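PDB 1XI6: fructose-1,6-bisphosphatase from Pyrococcus furiosus, which hydrolyses the 1-phosphate of fructose 1,6-bisphosphate to give fructose 6-phosphate, using magnesium, and in vitro acts weakly on inositol 1-phosphate and other phosphate monoesters. Local coordinates for residues A112-D117 / I235-T240. Sequence-based numbering, arbitrary orientation.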
ATOM      1  N   ALA A 112       1.260   7.210  -3.623  1.00 50.00           N
ATOM      2  CA  ALA A 112      -0.051   7.865  -3.603  1.00 50.00           C
ATOM      3  C   ALA A 112       0.125   9.369  -3.832  1.00 50.00           C
ATOM      4  O   ALA A 112       0.881  10.022  -3.123  1.00 50.00           O
ATOM      5  CB  ALA A 112      -0.783   7.579  -2.292  1.00 50.00           C
ATOM      6  N   VAL A 113      -0.569   9.897  -4.836  1.00 50.00           N
ATOM      7  CA  VAL A 113      -0.400  11.285  -5.292  1.00 50.00           C
ATOM      8  C   VAL A 113      -1.656  12.104  -5.024  1.00 50.00           C
ATOM      9  O   VAL A 113      -2.741  11.803  -5.541  1.00 50.00           O
ATOM     10  CB  VAL A 113      -0.059  11.351  -6.808  1.00 50.00           C
ATOM     11  CG1 VAL A 113      -0.072  12.790  -7.322  1.00 50.00           C
ATOM     12  CG2 VAL A 113       1.287  10.702  -7.083  1.00 50.00           C
ATOM     13  N   PHE A 114      -1.494  13.142  -4.215  1.00 50.00           N
ATOM     14  CA  PHE A 114      -2.598  14.033  -3.878  1.00 50.00           C
ATOM     15  C   PHE A 114      -2.428  15.393  -4.536  1.00 50.00           C
ATOM     16  O   PHE A 114      -1.315  15.925  -4.615  1.00 50.00           O
ATOM     17  CB  PHE A 114      -2.707  14.202  -2.365  1.00 50.00           C
ATOM     18  CG  PHE A 114      -3.037  12.938  -1.632  1.00 50.00           C
ATOM     19  CD1 PHE A 114      -2.046  11.992  -1.351  1.00 50.00           C
ATOM     20  CD2 PHE A 114      -4.334  12.693  -1.201  1.00 50.00           C
ATOM     21  CE1 PHE A 114      -2.351  10.812  -0.661  1.00 50.00           C
ATOM     22  CE2 PHE A 114      -4.648  11.518  -0.510  1.00 50.00           C
ATOM     23  CZ  PHE A 114      -3.653  10.578  -0.244  1.00 50.00           C
ATOM     24  N   LYS A 115      -3.543  15.929  -5.023  1.00 50.00           N
ATOM     25  CA  LYS A 115      -3.638  17.326  -5.420  1.00 50.00           C
ATOM     26  C   LYS A 115      -4.389  18.024  -4.300  1.00 50.00           C
ATOM     27  O   LYS A 115      -5.614  17.897  -4.187  1.00 50.00           O
ATOM     28  CB  LYS A 115      -4.384  17.465  -6.745  1.00 50.00           C
ATOM     29  CG  LYS A 115      -4.413  18.876  -7.274  1.00 50.00           C
ATOM     30  CD  LYS A 115      -5.174  18.966  -8.574  1.00 50.00           C
ATOM     31  CE  LYS A 115      -4.604  20.065  -9.447  1.00 50.00           C
ATOM     32  NZ  LYS A 115      -5.663  20.736 -10.247  1.00 50.00           N
ATOM     33  N   LYS A 116      -3.644  18.747  -3.469  1.00 50.00           N
ATOM     34  CA  LYS A 116      -4.177  19.346  -2.240  1.00 50.00           C
ATOM     35  C   LYS A 116      -4.605  18.235  -1.273  1.00 50.00           C
ATOM     36  O   LYS A 116      -3.742  17.534  -0.734  1.00 50.00           O
ATOM     37  CB  LYS A 116      -5.293  20.379  -2.524  1.00 50.00           C
ATOM     38  CG  LYS A 116      -4.793  21.673  -3.200  1.00 50.00           C
ATOM     39  CD  LYS A 116      -5.920  22.634  -3.591  1.00 50.00           C
ATOM     40  CE  LYS A 116      -6.372  22.446  -5.051  1.00 50.00           C
ATOM     41  NZ  LYS A 116      -7.556  23.297  -5.413  1.00 50.00           N
ATOM     42  N   ASP A 117      -5.904  18.048  -1.062  1.00 50.00           N
ATOM     43  CA  ASP A 117      -6.373  17.025  -0.112  1.00 50.00           C
ATOM     44  C   ASP A 117      -7.130  15.854  -0.764  1.00 50.00           C
ATOM     45  O   ASP A 117      -7.449  14.863  -0.104  1.00 50.00           O
ATOM     46  CB  ASP A 117      -7.189  17.666   1.031  1.00 50.00           C
ATOM     47  CG  ASP A 117      -6.341  17.943   2.289  1.00 50.00           C
ATOM     48  OD1 ASP A 117      -5.111  18.170   2.174  1.00 50.00           O
ATOM     49  OD2 ASP A 117      -6.904  17.936   3.410  1.00 50.00           O
ATOM     50  N   ILE A 235      -6.959   9.440   5.410  1.00 50.00           N
ATOM     51  CA  ILE A 235      -5.508   9.404   5.167  1.00 50.00           C
ATOM     52  C   ILE A 235      -4.786  10.715   5.554  1.00 50.00           C
ATOM     53  O   ILE A 235      -4.782  11.688   4.781  1.00 50.00           O
ATOM     54  CB  ILE A 235      -5.196   9.033   3.676  1.00 50.00           C
ATOM     55  CG1 ILE A 235      -5.914   7.735   3.251  1.00 50.00           C
ATOM     56  CG2 ILE A 235      -3.675   8.942   3.438  1.00 50.00           C
ATOM     57  CD1 ILE A 235      -5.579   6.482   4.120  1.00 50.00           C
ATOM     58  N   SER A 236      -4.179  10.728   6.748  1.00 50.00           N
ATOM     59  CA  SER A 236      -3.321  11.853   7.188  1.00 50.00           C
ATOM     60  C   SER A 236      -2.030  11.945   6.365  1.00 50.00           C
ATOM     61  O   SER A 236      -1.502  10.923   5.915  1.00 50.00           O
ATOM     62  CB  SER A 236      -2.940  11.722   8.668  1.00 50.00           C
ATOM     63  OG  SER A 236      -4.054  11.910   9.528  1.00 50.00           O
ATOM     64  N   PHE A 237      -1.521  13.162   6.182  1.00 50.00           N
ATOM     65  CA  PHE A 237      -0.258  13.358   5.471  1.00 50.00           C
ATOM     66  C   PHE A 237       0.964  13.243   6.405  1.00 50.00           C
ATOM     67  O   PHE A 237       1.920  14.025   6.289  1.00 50.00           O
ATOM     68  CB  PHE A 237      -0.240  14.707   4.723  1.00 50.00           C
ATOM     69  CG  PHE A 237      -1.123  14.764   3.482  1.00 50.00           C
ATOM     70  CD1 PHE A 237      -1.356  15.992   2.854  1.00 50.00           C
ATOM     71  CD2 PHE A 237      -1.718  13.617   2.939  1.00 50.00           C
ATOM     72  CE1 PHE A 237      -2.160  16.075   1.708  1.00 50.00           C
ATOM     73  CE2 PHE A 237      -2.523  13.698   1.795  1.00 50.00           C
ATOM     74  CZ  PHE A 237      -2.744  14.927   1.184  1.00 50.00           C
ATOM     75  N   ASN A 238       0.943  12.279   7.328  1.00 50.00           N
ATOM     76  CA  ASN A 238       2.106  12.033   8.203  1.00 50.00           C
ATOM     77  C   ASN A 238       2.643  10.590   8.141  1.00 50.00           C
ATOM     78  O   ASN A 238       2.032   9.725   7.515  1.00 50.00           O
ATOM     79  CB  ASN A 238       1.801  12.463   9.648  1.00 50.00           C
ATOM     80  CG  ASN A 238       0.694  11.631  10.297  1.00 50.00           C
ATOM     81  OD1 ASN A 238       0.862  10.426  10.556  1.00 50.00           O
ATOM     82  ND2 ASN A 238      -0.442  12.277  10.576  1.00 50.00           N
ATOM     83  N   ALA A 239       3.780  10.334   8.781  1.00 50.00           N
ATOM     84  CA  ALA A 239       4.333   8.976   8.858  1.00 50.00           C
ATOM     85  C   ALA A 239       4.290   8.408  10.291  1.00 50.00           C
ATOM     86  O   ALA A 239       5.054   7.483  10.629  1.00 50.00           O
ATOM     87  CB  ALA A 239       5.760   8.957   8.303  1.00 50.00           C
ATOM     88  N   THR A 240       3.384   8.953  11.114  1.00 50.00           N
ATOM     89  CA  THR A 240       3.369   8.699  12.567  1.00 50.00           C
ATOM     90  C   THR A 240       2.070   8.077  13.080  1.00 50.00           C
ATOM     91  O   THR A 240       2.116   7.207  13.970  1.00 50.00           O
ATOM     92  CB  THR A 240       3.655   9.990  13.387  1.00 50.00           C
ATOM     93  OG1 THR A 240       2.722  11.021  13.013  1.00 50.00           O
ATOM     94  CG2 THR A 240       5.101  10.481  13.173  1.00 50.00           C
TER
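Phe237 directs the edge of its ring at the face of Phe114, an edge-to-face aromatic pair with centroids 4.7 Å apart and planes inclined at 66°. CE2 of Phe237 lies over the centre of the Phe114 ring, 3.4 Å above its plane, while CZ of Phe237 sits nearer the root of that side chain, 3.6 Å from Phe114 CB. In Phe114, CG stands anti to the carbonyl carbon (chi1 -64°), on a CB that already points toward the loop. At the far end of the same ring, CG2 of Ile235 meets Phe114 CZ at 4.0 Å, the two side chains crossing at about a right angle. This apolar trio is the close-packed part, with Phe114 buried.

The solvent side is polar and slighter: Lys116 and Asp117 are exposed and lose little surface to the loop. The carbonyl O of Lys116 lies in the plane of the Phe237 ring against its CE1-CZ edge, 3.3 Å from CE1, where the ring hydrogens would be weakly positive. Asp117 brings OD1 to 3.6 Å from the same Phe237 CE1, its carboxylate steeply turned against the ring. No hydrogen bond links the two segments.

Through Phe237 and Ile235, the loop between strands 224-226 and 243-248 packs against the hairpin of strands 108-115 and 118-126, which turns at Lys116-Asp117 within the large mixed sheet of this inositol monophosphatase-superfamily enzyme. The Ile235 side chain is about 9 Å from that of Asp210, a probable magnesium ligand. Phe237 also touches Thr88 and Ile235 touches Ile90, both on the adjacent strand 87-92, while Ile235 reaches Ala212 of helix 208-219, joining the large mixed sheet to that helix.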